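Local coordinates for protein fructose 1-phosphate kinase (Staphylococcus aureus, PDB 2JG5) that probably phosphorylates fructose 1-phosphate to fructose 1,6-bisphosphate with ATP, as a pfkB-family sugar kinase of the ribokinase clan, at residues M1-T6 and S125-I130; E52-G57 and A75-F80. All coordinates share one frame; numbering follows the deposited sequence.

Both contacts lie in one parallel sheet, the core of the ribokinase-like fold, with their centres about 10 Å apart. Interaction 1 pairs strand 2-6 with strand 128-132; interaction 2 pairs strand 54-56 with the strand that starts at 77. Strands 2-6 and 54-56 are neighbours, which gives the local order 77-82, 54-56, 2-6, 128-132. The seam between the contacts is probably hydrogen-bonded: Ile-2 O lies 2.9 Å from Thr-54 N, and Thr-4 O 2.7 Å from Leu-56 N. At one end Met-1 SD packs on Thr-54 OG1 at 3.3 Å. Along the chain, residues 52-80 fall wholly between the two strands joined in interaction 1.

Interaction 1: M1-T6 and S125-I130; sequences MIYTVT and SEDIVI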
ATOM      1  N   MET A   1      17.401  28.718  -4.743  1.00 35.12           N
ATOM      2  CA  MET A   1      16.633  27.443  -4.525  1.00 34.94           C
ATOM      3  C   MET A   1      16.003  26.888  -5.803  1.00 34.17           C
ATOM      4  O   MET A   1      15.537  27.638  -6.643  1.00 34.29           O
ATOM      5  CB  MET A   1      15.577  27.620  -3.419  1.00 35.08           C
ATOM      6  CG  MET A   1      14.793  26.327  -3.033  1.00 36.32           C
ATOM      7  SD  MET A   1      15.734  24.781  -2.838  1.00 40.14           S
ATOM      8  CE  MET A   1      16.849  25.222  -1.492  1.00 39.35           C
ATOM      9  N   ILE A   2      16.009  25.559  -5.921  1.00 33.70           N
ATOM     10  CA  ILE A   2      15.383  24.815  -7.018  1.00 32.94           C
ATOM     11  C   ILE A   2      14.172  24.025  -6.505  1.00 32.90           C
ATOM     12  O   ILE A   2      14.254  23.341  -5.486  1.00 33.01           O
ATOM     13  CB  ILE A   2      16.395  23.839  -7.671  1.00 32.80           C
ATOM     14  CG1 ILE A   2      17.464  24.625  -8.439  1.00 32.94           C
ATOM     15  CG2 ILE A   2      15.693  22.878  -8.602  1.00 32.06           C
ATOM     16  CD1 ILE A   2      18.766  23.903  -8.637  1.00 33.13           C
ATOM     17  N   TYR A   3      13.055  24.117  -7.226  1.00 32.70           N
ATOM     18  CA  TYR A   3      11.803  23.473  -6.839  1.00 32.11           C
ATOM     19  C   TYR A   3      11.339  22.484  -7.886  1.00 31.88           C
ATOM     20  O   TYR A   3      11.272  22.810  -9.068  1.00 31.79           O
ATOM     21  CB  TYR A   3      10.704  24.510  -6.630  1.00 31.70           C
ATOM     22  CG  TYR A   3      11.018  25.502  -5.545  1.00 31.97           C
ATOM     23  CD1 TYR A   3      11.505  26.776  -5.858  1.00 31.33           C
ATOM     24  CD2 TYR A   3      10.830  25.175  -4.197  1.00 30.84           C
ATOM     25  CE1 TYR A   3      11.797  27.683  -4.866  1.00 30.14           C
ATOM     26  CE2 TYR A   3      11.115  26.077  -3.203  1.00 30.15           C
ATOM     27  CZ  TYR A   3      11.595  27.326  -3.544  1.00 30.58           C
ATOM     28  OH  TYR A   3      11.888  28.223  -2.554  1.00 31.01           O
ATOM     29  N   THR A   4      11.027  21.267  -7.444  1.00 31.58           N
ATOM     30  CA  THR A   4      10.372  20.293  -8.308  1.00 31.18           C
ATOM     31  C   THR A   4       8.886  20.242  -7.939  1.00 31.06           C
ATOM     32  O   THR A   4       8.526  20.380  -6.769  1.00 31.27           O
ATOM     33  CB  THR A   4      11.033  18.901  -8.202  1.00 31.30           C
ATOM     34  OG1 THR A   4      10.881  18.387  -6.873  1.00 30.88           O
ATOM     35  CG2 THR A   4      12.513  19.011  -8.530  1.00 30.37           C
ATOM     36  N   VAL A   5       8.020  20.114  -8.935  1.00 30.70           N
ATOM     37  CA  VAL A   5       6.585  20.018  -8.671  1.00 30.34           C
ATOM     38  C   VAL A   5       6.103  18.655  -9.196  1.00 30.81           C
ATOM     39  O   VAL A   5       6.321  18.325 -10.355  1.00 30.74           O
ATOM     40  CB  VAL A   5       5.805  21.191  -9.308  1.00 30.38           C
ATOM     41  CG1 VAL A   5       4.318  21.141  -8.938  1.00 30.38           C
ATOM     42  CG2 VAL A   5       6.410  22.554  -8.892  1.00 30.18           C
ATOM     43  N   THR A   6       5.510  17.858  -8.308  1.00 30.57           N
ATOM     44  CA  THR A   6       4.892  16.584  -8.639  1.00 30.92           C
ATOM     45  C   THR A   6       3.436  16.671  -8.147  1.00 30.51           C
ATOM     46  O   THR A   6       3.173  16.681  -6.953  1.00 30.44           O
ATOM     47  CB  THR A   6       5.639  15.367  -7.972  1.00 30.86           C
ATOM     48  OG1 THR A   6       7.029  15.365  -8.340  1.00 32.13           O
ATOM     49  CG2 THR A   6       5.043  14.055  -8.387  1.00 31.17           C
ATOM     50  N   SER A 125      13.800  35.589  -9.096  1.00 33.70           N
ATOM     51  CA  SER A 125      14.469  35.426 -10.391  1.00 34.66           C
ATOM     52  C   SER A 125      15.577  34.378 -10.382  1.00 34.98           C
ATOM     53  O   SER A 125      15.921  33.819 -11.432  1.00 35.70           O
ATOM     54  CB  SER A 125      15.019  36.761 -10.894  1.00 34.84           C
ATOM     55  OG  SER A 125      14.016  37.474 -11.602  1.00 35.67           O
ATOM     56  N   GLU A 126      16.120  34.113  -9.195  1.00 35.09           N
ATOM     57  CA  GLU A 126      17.241  33.189  -9.020  1.00 35.19           C
ATOM     58  C   GLU A 126      16.821  31.719  -8.918  1.00 34.41           C
ATOM     59  O   GLU A 126      17.670  30.822  -8.938  1.00 34.58           O
ATOM     60  CB  GLU A 126      18.034  33.577  -7.770  1.00 34.95           C
ATOM     61  CG  GLU A 126      18.990  34.736  -7.973  1.00 36.08           C
ATOM     62  CD  GLU A 126      19.782  35.061  -6.714  1.00 36.67           C
ATOM     63  OE1 GLU A 126      19.277  34.804  -5.591  1.00 37.77           O
ATOM     64  OE2 GLU A 126      20.909  35.583  -6.854  1.00 38.36           O
ATOM     65  N   ASP A 127      15.514  31.491  -8.799  1.00 33.48           N
ATOM     66  CA  ASP A 127      14.954  30.157  -8.604  1.00 32.78           C
ATOM     67  C   ASP A 127      14.689  29.430  -9.918  1.00 32.42           C
ATOM     68  O   ASP A 127      14.482  30.050 -10.970  1.00 32.63           O
ATOM     69  CB  ASP A 127      13.635  30.212  -7.811  1.00 32.45           C
ATOM     70  CG  ASP A 127      13.813  30.675  -6.370  1.00 32.40           C
ATOM     71  OD1 ASP A 127      14.957  30.792  -5.870  1.00 33.92           O
ATOM     72  OD2 ASP A 127      12.785  30.934  -5.727  1.00 32.36           O
ATOM     73  N   ILE A 128      14.692  28.103  -9.833  1.00 31.70           N
ATOM     74  CA  ILE A 128      14.293  27.240 -10.927  1.00 30.90           C
ATOM     75  C   ILE A 128      13.090  26.452 -10.438  1.00 30.60           C
ATOM     76  O   ILE A 128      13.098  25.887  -9.339  1.00 30.08           O
ATOM     77  CB  ILE A 128      15.443  26.286 -11.381  1.00 31.17           C
ATOM     78  CG1 ILE A 128      16.729  27.096 -11.638  1.00 30.16           C
ATOM     79  CG2 ILE A 128      14.999  25.388 -12.590  1.00 29.94           C
ATOM     80  CD1 ILE A 128      17.843  26.343 -12.325  1.00 31.10           C
ATOM     81  N   VAL A 129      12.042  26.460 -11.253  1.00 30.12           N
ATOM     82  CA  VAL A 129      10.857  25.667 -10.997  1.00 29.47           C
ATOM     83  C   VAL A 129      10.745  24.618 -12.107  1.00 29.66           C
ATOM     84  O   VAL A 129      10.645  24.958 -13.305  1.00 29.63           O
ATOM     85  CB  VAL A 129       9.581  26.553 -10.892  1.00 29.57           C
ATOM     86  CG1 VAL A 129       8.343  25.691 -10.623  1.00 28.44           C
ATOM     87  CG2 VAL A 129       9.758  27.610  -9.778  1.00 27.97           C
ATOM     88  N   ILE A 130      10.807  23.351 -11.694  1.00 29.17           N
ATOM     89  CA  ILE A 130      10.664  22.201 -12.592  1.00 29.02           C
ATOM     90  C   ILE A 130       9.292  21.572 -12.360  1.00 29.48           C
ATOM     91  O   ILE A 130       8.975  21.128 -11.254  1.00 29.47           O
ATOM     92  CB  ILE A 130      11.766  21.132 -12.359  1.00 28.72           C
ATOM     93  CG1 ILE A 130      13.162  21.765 -12.441  1.00 28.76           C
ATOM     94  CG2 ILE A 130      11.629  19.967 -13.369  1.00 27.73           C
ATOM     95  CD1 ILE A 130      14.215  21.088 -11.587  1.00 28.86           C
TER
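Tyr-3 and Asp-127 meet at the start of two parallel strands, 2-6 and 128-132; the second is paired here over 128-130, where the axes come within 4.7 Å. From Tyr-3 CB, which has Ile-128 O as its neighbour, a chi1 of -61° sets CG anti to the carbonyl carbon. CD1 then passes the same carbonyl oxygen at 3.9 Å, obliquely to the ring. One atom further out, CE1 presents the ring edge to Asp-127 OD2 at 3.5 Å, with the carboxylate plane turned 72° from the ring. At the far end CZ has Met-1 CG over it at 3.4 Å, offset toward the rim of that face, and the tip, OH, also lies close to this CG. The other carboxylate oxygen, OD1, makes a weak salt bridge to the chain terminus at Met-1 N (3.4 Å), while OD2 also accepts a bond from Thr-124 N.

This is the parallel core sheet of a ribokinase-like kinase, and the N-terminal strand lies between strands 54-56 and 128-132. Its backbone bonds begin weakly, Ile-128 N to Met-1 O, then tighten: Tyr-3 N reaches Ile-128 O, and Ile-130 N reaches Tyr-3 O at 2.7 Å in an almost straight line (177°). Val-5 N donates to Ile-130 O in a short but bent bond.

On the sheet face opposite Tyr-3 and Val-129, Ile-2 and Ile-128 lie side by side, CG1 to CB 3.9 Å. Ile-130 reaches back so that its CD1 touches Ile-2 CG2 at 3.8 Å and also meets Thr-4 CG2. Helices 38-48 and 247-260 pack on this face, where Thr-4 OG1 bonds Ser-43 OG.

Interaction 2: E52-G57 and A75-F80; sequences ESTALG and AIQSNF
A right-handed beta-alpha-beta crossover, the connection usual in the parallel sheet of this Rossmann-like fold, brings 52-57 beside 75-80: the chain leaves strand 54-56, runs through helix 61-73 and returns in parallel at 77. Ala-75 ends that helix in a Schellman motif. Ala-55 holds the two backbones together. Its O accepts from Asn-79 N (2.8 Å), a donor lying nearly in line with the carbonyl, whereas Ala-55 N approaches Gln-77 O (2.9 Å) from a position tilted 30° out of the carbonyl plane.

On the face of Thr-54, the methyl CG2 lies anti to the backbone N and comes to 3.8 Å from Ser-78 CA, while OG1 passes Gln-77 CB. Leu-56 runs side by side with Asn-79, CD2 to CB 3.7 Å.

On the face of Ala-55, whose CB meets Phe-80 CZ at 3.7 Å, the phenyl ring lies against the backbone of 55-57. Ala-55 O stands over the ring centre, Leu-56 O is near CE2, and Gly-57 CA lies at the edge in plane. Phe-80 CD2 is 3.4 Å from Gly-57 C, and Phe-80 CB is near Gly-57 O. Leu-71 of the crossover helix packs on both Ala-55 and Phe-80.

At the corner the chain turns at Gly-57, a water accepts from Gly-57 N at 2.9 Å; it also lies close to Asn-79 O, to which it may donate and which accepts a hydrogen bond from Gln-119 NE2.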
ATOM      1  N   GLU A  52      20.787  20.852  -4.161  1.00 30.39           N
ATOM      2  CA  GLU A  52      19.573  20.991  -3.365  1.00 30.66           C
ATOM      3  C   GLU A  52      18.354  21.292  -4.218  1.00 30.49           C
ATOM      4  O   GLU A  52      18.446  21.841  -5.325  1.00 30.70           O
ATOM      5  CB  GLU A  52      19.708  22.069  -2.280  1.00 30.84           C
ATOM      6  CG  GLU A  52      20.867  21.885  -1.301  1.00 33.26           C
ATOM      7  CD  GLU A  52      20.821  20.564  -0.553  1.00 36.44           C
ATOM      8  OE1 GLU A  52      19.718  19.988  -0.376  1.00 37.37           O
ATOM      9  OE2 GLU A  52      21.901  20.107  -0.130  1.00 38.06           O
ATOM     10  N   SER A  53      17.209  20.905  -3.681  1.00 30.19           N
ATOM     11  CA  SER A  53      15.930  21.177  -4.290  1.00 30.17           C
ATOM     12  C   SER A  53      14.912  20.863  -3.224  1.00 30.03           C
ATOM     13  O   SER A  53      15.187  20.108  -2.286  1.00 30.07           O
ATOM     14  CB  SER A  53      15.702  20.302  -5.524  1.00 30.11           C
ATOM     15  OG  SER A  53      15.507  18.948  -5.154  1.00 30.40           O
ATOM     16  N   THR A  54      13.741  21.460  -3.365  1.00 30.21           N
ATOM     17  CA  THR A  54      12.650  21.233  -2.447  1.00 30.12           C
ATOM     18  C   THR A  54      11.494  20.703  -3.249  1.00 29.96           C
ATOM     19  O   THR A  54      11.075  21.330  -4.220  1.00 29.95           O
ATOM     20  CB  THR A  54      12.239  22.549  -1.768  1.00 30.04           C
ATOM     21  OG1 THR A  54      13.386  23.121  -1.154  1.00 29.55           O
ATOM     22  CG2 THR A  54      11.157  22.319  -0.714  1.00 30.15           C
ATOM     23  N   ALA A  55      10.986  19.548  -2.840  1.00 30.24           N
ATOM     24  CA  ALA A  55       9.846  18.937  -3.510  1.00 30.48           C
ATOM     25  C   ALA A  55       8.538  19.643  -3.145  1.00 30.68           C
ATOM     26  O   ALA A  55       8.179  19.768  -1.975  1.00 30.77           O
ATOM     27  CB  ALA A  55       9.769  17.445  -3.201  1.00 30.36           C
ATOM     28  N   LEU A  56       7.848  20.125  -4.170  1.00 31.13           N
ATOM     29  CA  LEU A  56       6.517  20.697  -4.026  1.00 31.09           C
ATOM     30  C   LEU A  56       5.527  19.759  -4.693  1.00 31.04           C
ATOM     31  O   LEU A  56       5.928  18.821  -5.382  1.00 31.07           O
ATOM     32  CB  LEU A  56       6.455  22.076  -4.679  1.00 30.82           C
ATOM     33  CG  LEU A  56       7.402  23.178  -4.206  1.00 31.01           C
ATOM     34  CD1 LEU A  56       7.011  24.475  -4.908  1.00 29.96           C
ATOM     35  CD2 LEU A  56       7.386  23.335  -2.688  1.00 30.43           C
ATOM     36  N   GLY A  57       4.238  20.009  -4.483  1.00 31.16           N
ATOM     37  CA  GLY A  57       3.194  19.140  -5.015  1.00 30.99           C
ATOM     38  C   GLY A  57       2.231  18.690  -3.940  1.00 30.82           C
ATOM     39  O   GLY A  57       2.124  19.335  -2.904  1.00 30.92           O
ATOM     40  N   ALA A  75      17.840  13.402   2.759  1.00 34.07           N
ATOM     41  CA  ALA A  75      18.288  14.795   2.869  1.00 34.01           C
ATOM     42  C   ALA A  75      17.747  15.672   1.730  1.00 34.01           C
ATOM     43  O   ALA A  75      18.425  16.589   1.251  1.00 34.02           O
ATOM     44  CB  ALA A  75      19.821  14.886   2.965  1.00 33.88           C
ATOM     45  N   ILE A  76      16.527  15.371   1.295  1.00 33.82           N
ATOM     46  CA  ILE A  76      15.825  16.221   0.341  1.00 33.61           C
ATOM     47  C   ILE A  76      14.643  16.902   1.042  1.00 33.90           C
ATOM     48  O   ILE A  76      13.829  16.245   1.698  1.00 34.18           O
ATOM     49  CB  ILE A  76      15.384  15.445  -0.927  1.00 33.32           C
ATOM     50  CG1 ILE A  76      16.600  14.813  -1.608  1.00 32.76           C
ATOM     51  CG2 ILE A  76      14.670  16.375  -1.899  1.00 33.00           C
ATOM     52  CD1 ILE A  76      16.292  13.695  -2.573  1.00 30.10           C
ATOM     53  N   GLN A  77      14.576  18.223   0.919  1.00 34.06           N
ATOM     54  CA  GLN A  77      13.505  19.005   1.528  1.00 34.28           C
ATOM     55  C   GLN A  77      12.229  18.873   0.712  1.00 33.71           C
ATOM     56  O   GLN A  77      12.277  18.573  -0.489  1.00 33.86           O
ATOM     57  CB  GLN A  77      13.901  20.484   1.649  1.00 34.35           C
ATOM     58  CG  GLN A  77      15.145  20.741   2.476  1.00 35.17           C
ATOM     59  CD  GLN A  77      15.613  22.188   2.383  1.00 35.74           C
ATOM     60  OE1 GLN A  77      16.642  22.492   1.762  1.00 36.95           O
ATOM     61  NE2 GLN A  77      14.854  23.090   3.001  1.00 37.28           N
ATOM     62  N   SER A  78      11.094  19.080   1.376  1.00 33.03           N
ATOM     63  CA  SER A  78       9.795  19.067   0.733  1.00 32.68           C
ATOM     64  C   SER A  78       8.836  20.034   1.421  1.00 32.76           C
ATOM     65  O   SER A  78       8.957  20.330   2.611  1.00 32.17           O
ATOM     66  CB  SER A  78       9.206  17.651   0.694  1.00 32.83           C
ATOM     67  OG  SER A  78       8.758  17.228   1.976  1.00 32.82           O
ATOM     68  N   ASN A  79       7.880  20.538   0.653  1.00 32.59           N
ATOM     69  CA  ASN A  79       6.910  21.466   1.190  1.00 32.37           C
ATOM     70  C   ASN A  79       5.612  21.196   0.459  1.00 32.05           C
ATOM     71  O   ASN A  79       5.050  22.069  -0.208  1.00 31.76           O
ATOM     72  CB  ASN A  79       7.409  22.905   1.028  1.00 32.37           C
ATOM     73  CG  ASN A  79       6.748  23.882   1.993  1.00 32.92           C
ATOM     74  OD1 ASN A  79       5.985  23.503   2.883  1.00 32.77           O
ATOM     75  ND2 ASN A  79       7.048  25.161   1.810  1.00 33.91           N
ATOM     76  N   PHE A  80       5.179  19.938   0.573  1.00 31.76           N
ATOM     77  CA  PHE A  80       3.959  19.431  -0.044  1.00 31.22           C
ATOM     78  C   PHE A  80       2.703  20.051   0.546  1.00 30.85           C
ATOM     79  O   PHE A  80       2.647  20.351   1.741  1.00 30.54           O
ATOM     80  CB  PHE A  80       3.872  17.906   0.108  1.00 31.48           C
ATOM     81  CG  PHE A  80       4.841  17.147  -0.755  1.00 31.45           C
ATOM     82  CD1 PHE A  80       5.841  16.371  -0.177  1.00 32.20           C
ATOM     83  CD2 PHE A  80       4.743  17.190  -2.141  1.00 31.49           C
ATOM     84  CE1 PHE A  80       6.739  15.646  -0.974  1.00 32.38           C
ATOM     85  CE2 PHE A  80       5.634  16.485  -2.950  1.00 32.32           C
ATOM     86  CZ  PHE A  80       6.635  15.708  -2.365  1.00 32.44           C
TER
HETATM   87  O   HOH W   1      17.132  20.234   0.030  1.00 30.04           O
HETATM   88  O   HOH W   2       3.894  22.098  -2.463  1.00 22.37           O